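Glycosyl hydrolase (PDB 7LR8) probably hydrolyses the Manβ1-4GlcNAc disaccharide derived from the N-glycan core, as a family GH5 (subfamily 18) glycosidase. Local coordinates at residues 154-158 against 206-210. The protein carries 1 engineered substitution. Residues are numbered along the deposited sequence; the frame is centred on the assembly and turned at random.
Sequences INQFS and DHPFT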
loop_
_atom_site.group_PDB
_atom_site.type_symbol
_atom_site.label_atom_id
_atom_site.label_comp_id
_atom_site.label_asym_id
_atom_site.label_seq_id
_atom_site.Cartn_x
_atom_site.Cartn_y
_atom_site.Cartn_z
ATOM N N ILE B 154 14.899 3.637 6.434
ATOM C CA ILE B 154 14.001 4.593 5.797
ATOM C C ILE B 154 14.747 5.435 4.773
ATOM O O ILE B 154 14.138 5.917 3.812
ATOM C CB ILE B 154 13.304 5.483 6.859
ATOM C CG1 ILE B 154 12.082 6.188 6.253
ATOM C CG2 ILE B 154 14.264 6.509 7.442
ATOM C CD1 ILE B 154 10.871 5.293 6.151
ATOM N N ASN B 155 16.067 5.588 4.933
ATOM C CA ASN B 155 16.864 6.326 3.956
ATOM C C ASN B 155 16.757 5.757 2.549
ATOM O O ASN B 155 17.097 6.462 1.593
ATOM C CB ASN B 155 18.346 6.384 4.374
ATOM C CG ASN B 155 19.046 5.010 4.400
ATOM O OD1 ASN B 155 18.506 4.012 4.885
ATOM N ND2 ASN B 155 20.267 4.978 3.895
ATOM N N GLN B 156 16.320 4.502 2.385
ATOM C CA GLN B 156 16.231 3.974 1.025
ATOM C C GLN B 156 15.130 4.645 0.205
ATOM O O GLN B 156 15.120 4.486 -1.016
ATOM C CB GLN B 156 16.034 2.449 1.043
ATOM C CG GLN B 156 14.645 1.987 1.490
ATOM C CD GLN B 156 13.725 1.637 0.340
ATOM O OE1 GLN B 156 14.122 0.983 -0.616
ATOM N NE2 GLN B 156 12.473 2.077 0.439
ATOM N N PHE B 157 14.235 5.413 0.830
ATOM C CA PHE B 157 13.247 6.173 0.074
ATOM C C PHE B 157 13.784 7.499 -0.445
ATOM O O PHE B 157 13.063 8.187 -1.179
ATOM C CB PHE B 157 12.008 6.450 0.937
ATOM C CG PHE B 157 11.173 5.229 1.215
ATOM C CD1 PHE B 157 10.284 4.748 0.254
ATOM C CD2 PHE B 157 11.255 4.577 2.449
ATOM C CE1 PHE B 157 9.503 3.632 0.508
ATOM C CE2 PHE B 157 10.487 3.454 2.707
ATOM C CZ PHE B 157 9.603 2.984 1.733
ATOM N N SER B 158 15.013 7.881 -0.078
ATOM C CA SER B 158 15.434 9.272 -0.167
ATOM C C SER B 158 16.228 9.603 -1.422
ATOM O O SER B 158 16.490 10.788 -1.673
ATOM C CB SER B 158 16.243 9.669 1.087
ATOM O OG SER B 158 17.560 9.149 1.080
ATOM N N ASP B 206 26.573 11.731 -2.286
ATOM C CA ASP B 206 25.367 12.538 -2.483
ATOM C C ASP B 206 24.108 11.919 -1.877
ATOM O O ASP B 206 23.024 12.488 -2.036
ATOM C CB ASP B 206 25.114 12.839 -3.967
ATOM C CG ASP B 206 26.309 13.487 -4.634
ATOM O OD1 ASP B 206 26.926 14.378 -4.011
ATOM O OD2 ASP B 206 26.636 13.100 -5.775
ATOM N N HIS B 207 24.207 10.793 -1.178
ATOM C CA HIS B 207 23.050 10.256 -0.462
ATOM C C HIS B 207 22.680 11.189 0.692
ATOM O O HIS B 207 23.568 11.650 1.416
ATOM C CB HIS B 207 23.371 8.844 0.047
ATOM C CG HIS B 207 22.206 8.142 0.674
ATOM N ND1 HIS B 207 21.114 7.714 -0.053
ATOM C CD2 HIS B 207 21.979 7.766 1.957
ATOM C CE1 HIS B 207 20.262 7.110 0.758
ATOM N NE2 HIS B 207 20.757 7.141 1.985
ATOM N N PRO B 208 21.392 11.502 0.880
ATOM C CA PRO B 208 21.022 12.572 1.825
ATOM C C PRO B 208 21.257 12.211 3.275
ATOM O O PRO B 208 21.435 13.113 4.107
ATOM C CB PRO B 208 19.524 12.788 1.552
ATOM C CG PRO B 208 19.266 12.167 0.232
ATOM C CD PRO B 208 20.238 11.030 0.100
ATOM N N PHE B 209 21.213 10.929 3.614
ATOM C CA PHE B 209 21.465 10.489 4.975
ATOM C C PHE B 209 22.954 10.228 5.099
ATOM O O PHE B 209 23.527 9.500 4.281
ATOM C CB PHE B 209 20.637 9.245 5.306
ATOM C CG PHE B 209 19.178 9.543 5.581
ATOM C CD1 PHE B 209 18.281 9.742 4.537
ATOM C CD2 PHE B 209 18.705 9.601 6.886
ATOM C CE1 PHE B 209 16.928 10.015 4.796
ATOM C CE2 PHE B 209 17.362 9.872 7.157
ATOM C CZ PHE B 209 16.470 10.084 6.107
ATOM N N THR B 210 23.591 10.868 6.077
ATOM C CA THR B 210 25.043 10.936 6.120
ATOM C C THR B 210 25.620 10.093 7.251
ATOM O O THR B 210 24.900 9.674 8.166
ATOM C CB THR B 210 25.506 12.388 6.297
ATOM O OG1 THR B 210 25.121 12.858 7.599
ATOM C CG2 THR B 210 24.892 13.293 5.220
#
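A buried loop-to-loop contact, held by one side-chain hydrogen bond and a CH-pi interaction, joins the 3-10 turn that follows strand 145-152 to the irregular linker between helices 200-203 and 211-216. Asn155 supplies both the hydrogen bond and the CH-pi contact. Asn155 ND2 donates to NE2 of His207 (2.9 Å) along the edge of the imidazole, so NE2 accepts and carries no proton in this bond. Asn155 CB lies over one face of the Phe209 ring, 3.8 Å from the centroid. Beyond it, Ile154 makes a looser apolar contact, CG2 to Phe209 CZ at 4.4 Å, and Ala173 and Leu177 of helix 170-187 also pack against the phenylalanine. In the (β/α)8 barrel of GH5 enzymes these are loops after the neighbouring strands 145-152 and 194-196, on the C-terminal side where the substrate binds. Ala153, engineered here and part of the N-acetyl-D-glucosamine site, immediately precedes the turn, and the Asn155 side chain lies about 8 Å from the bound NAG. OD1 of Asn155 accepts from the backbone N of Tyr198, a residue of the glycan pocket, so the amide ties the turn to the start of the loop region after strand 194-196 through OD1 and to His207 through ND2. Within the turn, Ser158 returns its OG to Asn155 O (2.8 Å), which sets the hydroxyl against the second loop: OG is 3.4 Å from both His207 CE1 and Pro208 CD, and lies at the edge of the Phe209 ring, 3.6 Å from CD1. Arg373 binds the carbonyls of His207 and Phe209, while Thr210 N-caps helix 211-216.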